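Local coordinates for beta-galactosidase (Geobacillus stearothermophilus, PDB 4OIF), which probably hydrolyses terminal non-reducing beta-D-galactose residues in beta-D-galactosides, as a zinc-containing trimeric member of glycosyl hydrolase family 42, at residues Y438-F449 with K469-Y477. Residues are numbered along the deposited sequence; the frame is centred on the assembly and turned at random.
Sequences YPQTLVQHYRPF and KLLIAPMLY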
loop_
_atom_site.group_PDB
_atom_site.type_symbol
_atom_site.label_atom_id
_atom_site.label_comp_id
_atom_site.label_asym_id
_atom_site.label_seq_id
_atom_site.Cartn_x
_atom_site.Cartn_y
_atom_site.Cartn_z
ATOM N N TYR A 438 5.544 8.419 20.033
ATOM C CA TYR A 438 6.274 9.229 21.007
ATOM C C TYR A 438 5.670 10.640 21.193
ATOM O O TYR A 438 5.247 10.992 22.313
ATOM C CB TYR A 438 7.767 9.278 20.594
ATOM C CG TYR A 438 8.645 10.271 21.340
ATOM C CD1 TYR A 438 8.810 10.187 22.720
ATOM C CD2 TYR A 438 9.328 11.270 20.661
ATOM C CE1 TYR A 438 9.609 11.077 23.398
ATOM C CE2 TYR A 438 10.134 12.165 21.334
ATOM C CZ TYR A 438 10.269 12.065 22.704
ATOM O OH TYR A 438 11.065 12.949 23.396
ATOM N N PRO A 439 5.596 11.444 20.110
ATOM C CA PRO A 439 5.032 12.786 20.284
ATOM C C PRO A 439 3.590 12.770 20.800
ATOM O O PRO A 439 3.238 13.562 21.697
ATOM C CB PRO A 439 5.106 13.381 18.872
ATOM C CG PRO A 439 5.179 12.211 17.967
ATOM C CD PRO A 439 5.973 11.203 18.704
ATOM N N GLN A 440 2.781 11.866 20.258
ATOM C CA GLN A 440 1.413 11.675 20.733
ATOM C C GLN A 440 1.371 11.409 22.239
ATOM O O GLN A 440 0.540 11.976 22.963
ATOM C CB GLN A 440 0.737 10.525 19.982
ATOM C CG GLN A 440 0.503 10.788 18.489
ATOM C CD GLN A 440 1.632 10.279 17.602
ATOM O OE1 GLN A 440 2.753 10.041 18.062
ATOM N NE2 GLN A 440 1.335 10.098 16.322
ATOM N N THR A 441 2.272 10.547 22.700
ATOM C CA THR A 441 2.377 10.203 24.117
ATOM C C THR A 441 2.647 11.463 24.939
ATOM O O THR A 441 1.972 11.744 25.964
ATOM C CB THR A 441 3.495 9.149 24.353
ATOM O OG1 THR A 441 3.177 7.948 23.637
ATOM C CG2 THR A 441 3.645 8.814 25.829
ATOM N N LEU A 442 3.624 12.239 24.478
ATOM C CA LEU A 442 3.849 13.532 25.118
ATOM C C LEU A 442 2.544 14.337 25.224
ATOM O O LEU A 442 2.217 14.847 26.302
ATOM C CB LEU A 442 4.895 14.331 24.375
ATOM C CG LEU A 442 6.307 14.079 24.873
ATOM C CD1 LEU A 442 6.702 12.630 24.657
ATOM C CD2 LEU A 442 7.248 15.019 24.143
ATOM N N VAL A 443 1.786 14.416 24.126
ATOM C CA VAL A 443 0.502 15.121 24.168
ATOM C C VAL A 443 -0.447 14.526 25.235
ATOM O O VAL A 443 -1.204 15.252 25.891
ATOM C CB VAL A 443 -0.173 15.115 22.783
ATOM C CG1 VAL A 443 -1.512 15.809 22.834
ATOM C CG2 VAL A 443 0.710 15.798 21.778
ATOM N N GLN A 444 -0.386 13.211 25.425
ATOM C CA GLN A 444 -1.168 12.573 26.486
ATOM C C GLN A 444 -0.766 13.113 27.848
ATOM O O GLN A 444 -1.607 13.272 28.740
ATOM C CB GLN A 444 -1.003 11.051 26.484
ATOM C CG GLN A 444 -1.666 10.371 25.321
ATOM C CD GLN A 444 -2.845 11.170 24.823
ATOM O OE1 GLN A 444 -3.873 11.279 25.506
ATOM N NE2 GLN A 444 -2.703 11.758 23.632
ATOM N N HIS A 445 0.520 13.394 28.023
ATOM C CA HIS A 445 0.920 13.907 29.331
ATOM C C HIS A 445 0.631 15.408 29.483
ATOM O O HIS A 445 0.411 15.909 30.585
ATOM C CB HIS A 445 2.382 13.563 29.579
ATOM C CG HIS A 445 2.585 12.102 29.832
ATOM N ND1 HIS A 445 2.839 11.591 31.086
ATOM C CD2 HIS A 445 2.481 11.034 29.002
ATOM C CE1 HIS A 445 2.929 10.276 31.010
ATOM N NE2 HIS A 445 2.716 9.913 29.758
ATOM N N TYR A 446 0.575 16.100 28.359
ATOM C CA TYR A 446 0.160 17.490 28.313
ATOM C C TYR A 446 -1.313 17.651 28.687
ATOM O O TYR A 446 -1.697 18.633 29.329
ATOM C CB TYR A 446 0.428 18.008 26.906
ATOM C CG TYR A 446 0.094 19.444 26.573
ATOM C CD1 TYR A 446 0.942 20.476 26.946
ATOM C CD2 TYR A 446 -1.008 19.753 25.780
ATOM C CE1 TYR A 446 0.674 21.788 26.589
ATOM C CE2 TYR A 446 -1.285 21.063 25.406
ATOM C CZ TYR A 446 -0.436 22.082 25.814
ATOM O OH TYR A 446 -0.699 23.397 25.454
ATOM N N ARG A 447 -2.129 16.674 28.282
ATOM C CA ARG A 447 -3.586 16.784 28.371
ATOM C C ARG A 447 -4.140 17.317 29.715
ATOM O O ARG A 447 -4.926 18.256 29.710
ATOM C CB ARG A 447 -4.245 15.433 28.049
ATOM C CG ARG A 447 -5.766 15.465 28.210
ATOM C CD ARG A 447 -6.378 14.085 28.178
ATOM N NE ARG A 447 -6.106 13.424 26.908
ATOM C CZ ARG A 447 -6.777 13.680 25.788
ATOM N NH1 ARG A 447 -7.759 14.576 25.793
ATOM N NH2 ARG A 447 -6.472 13.042 24.666
ATOM N N PRO A 448 -3.738 16.734 30.860
ATOM C CA PRO A 448 -4.321 17.251 32.108
ATOM C C PRO A 448 -3.975 18.711 32.383
ATOM O O PRO A 448 -4.779 19.419 32.977
ATOM C CB PRO A 448 -3.710 16.343 33.189
ATOM C CG PRO A 448 -3.312 15.111 32.474
ATOM C CD PRO A 448 -2.857 15.580 31.116
ATOM N N PHE A 449 -2.807 19.161 31.946
ATOM C CA PHE A 449 -2.392 20.546 32.187
ATOM C C PHE A 449 -3.171 21.501 31.285
ATOM O O PHE A 449 -3.581 22.578 31.713
ATOM C CB PHE A 449 -0.876 20.676 32.000
ATOM C CG PHE A 449 -0.101 19.873 33.010
ATOM C CD1 PHE A 449 0.281 20.438 34.219
ATOM C CD2 PHE A 449 0.166 18.525 32.791
ATOM C CE1 PHE A 449 0.950 19.692 35.175
ATOM C CE2 PHE A 449 0.838 17.768 33.739
ATOM C CZ PHE A 449 1.231 18.352 34.933
ATOM N N LYS A 469 9.315 23.517 38.177
ATOM C CA LYS A 469 8.993 22.720 39.357
ATOM C C LYS A 469 8.811 21.267 38.970
ATOM O O LYS A 469 9.175 20.353 39.702
ATOM C CB LYS A 469 7.708 23.202 40.026
ATOM C CG LYS A 469 7.735 24.577 40.675
ATOM C CD LYS A 469 6.376 24.806 41.329
ATOM C CE LYS A 469 6.328 26.047 42.192
ATOM N NZ LYS A 469 4.902 26.304 42.569
ATOM N N LEU A 470 8.207 21.081 37.806
ATOM C CA LEU A 470 7.796 19.782 37.338
ATOM C C LEU A 470 8.306 19.598 35.929
ATOM O O LEU A 470 7.980 20.392 35.041
ATOM C CB LEU A 470 6.281 19.650 37.386
ATOM C CG LEU A 470 5.692 18.369 36.797
ATOM C CD1 LEU A 470 6.245 17.120 37.477
ATOM C CD2 LEU A 470 4.178 18.395 36.874
ATOM N N LEU A 471 9.142 18.578 35.750
ATOM C CA LEU A 471 9.672 18.194 34.451
ATOM C C LEU A 471 9.180 16.795 34.070
ATOM O O LEU A 471 9.396 15.817 34.789
ATOM C CB LEU A 471 11.200 18.238 34.448
ATOM C CG LEU A 471 11.832 17.798 33.122
ATOM C CD1 LEU A 471 11.310 18.650 31.978
ATOM C CD2 LEU A 471 13.342 17.864 33.181
ATOM N N ILE A 472 8.514 16.721 32.925
ATOM C CA ILE A 472 7.923 15.493 32.425
ATOM C C ILE A 472 8.676 15.020 31.178
ATOM O O ILE A 472 8.636 15.666 30.140
ATOM C CB ILE A 472 6.420 15.712 32.111
ATOM C CG1 ILE A 472 5.675 16.099 33.391
ATOM C CG2 ILE A 472 5.791 14.482 31.451
ATOM C CD1 ILE A 472 4.265 16.610 33.161
ATOM N N ALA A 473 9.374 13.896 31.290
ATOM C CA ALA A 473 10.170 13.363 30.183
ATOM C C ALA A 473 9.761 11.934 29.822
ATOM O O ALA A 473 10.424 10.979 30.216
ATOM C CB ALA A 473 11.647 13.404 30.536
ATOM N N PRO A 474 8.668 11.780 29.068
ATOM C CA PRO A 474 8.166 10.439 28.746
ATOM C C PRO A 474 8.947 9.761 27.616
ATOM O O PRO A 474 9.399 10.447 26.684
ATOM C CB PRO A 474 6.720 10.700 28.308
ATOM C CG PRO A 474 6.451 12.137 28.615
ATOM C CD PRO A 474 7.762 12.836 28.602
ATOM N N MET A 475 9.079 8.434 27.693
ATOM C CA MET A 475 9.707 7.649 26.625
ATOM C C MET A 475 11.011 8.268 26.124
ATOM O O MET A 475 11.199 8.449 24.918
ATOM C CB MET A 475 8.751 7.484 25.447
ATOM C CG MET A 475 7.448 6.840 25.817
ATOM S SD MET A 475 6.382 6.628 24.382
ATOM C CE MET A 475 7.338 5.396 23.507
ATOM N N LEU A 476 11.887 8.625 27.057
ATOM C CA LEU A 476 13.171 9.205 26.699
ATOM C C LEU A 476 14.142 8.072 26.419
ATOM O O LEU A 476 15.161 7.935 27.099
ATOM C CB LEU A 476 13.691 10.112 27.809
ATOM C CG LEU A 476 14.851 11.020 27.384
ATOM C CD1 LEU A 476 14.429 11.942 26.253
ATOM C CD2 LEU A 476 15.362 11.812 28.572
ATOM N N TYR A 477 13.785 7.264 25.420
ATOM C CA TYR A 477 14.503 6.055 25.021
ATOM C C TYR A 477 15.990 6.311 24.829
ATOM O O TYR A 477 16.821 5.620 25.398
ATOM C CB TYR A 477 13.851 5.509 23.750
ATOM C CG TYR A 477 14.670 4.591 22.870
ATOM C CD1 TYR A 477 14.707 3.218 23.101
ATOM C CD2 TYR A 477 15.350 5.086 21.757
ATOM C CE1 TYR A 477 15.434 2.368 22.277
ATOM C CE2 TYR A 477 16.074 4.244 20.924
ATOM C CZ TYR A 477 16.112 2.886 21.193
ATOM O OH TYR A 477 16.843 2.043 20.382
HETATM O O HOH W 1 10.790 12.685 26.059
#
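In the trimerisation domain, helix 438-449 lies against strand 470-473, an inner parallel strand of the domain's mixed sheet; Phe449 and His445 touch the strand, and Leu442, Thr441 and Tyr438 meet Pro474 and Met475, which follow it. Helix and strand run nearly antiparallel, at 151°, with axes 9.7 Å apart at closest approach, the face-to-face layering of an alpha/beta fold. At one end the Phe449 ring meets two aliphatic chains with its CZ side: CZ lies 3.5 Å from Leu470 CD2, and CE2 touches Ile472 CD1. One turn back along the helix, the flat His445 ring suits a proline partner, because Pro474 CG sits over one ring face in a CH-pi contact, 4.2 Å from the centroid and 16° off its normal. His445 CG is anti to the carbonyl carbon, which swings the ring toward the strand side; its ND1 hydrogen-bonds Tyr607 OH of helix 600-613, which limits the ring's rotation. Leu442 CD1 packs across Pro474 CG at 4.0 Å, so the rigid pyrrolidine is held by a methyl and an aromatic face. Beyond the strand, Met475 bends at chi3 and lays SD 3.5 Å from Thr441 OG1, a hydroxyl that also hydrogen-bonds Arg437 O. Tyr438, its CG anti to the backbone N (chi1 170°), reaches past Met475, with CE1 3.4 Å from Pro474 O at the ring edge. Its OH donates to a water, 2.7 Å away, which in turn donates to Pro474 O, while Asp418 N also hydrogen-bonds this OH. A phenylalanine here would probably keep the ring packing but leave the water and Asp418 N without their phenolic partner. No direct hydrogen bond joins the segments: apolar packing binds the buried layers, and one water carries the polar link between Tyr438 and the Pro474 carbonyl.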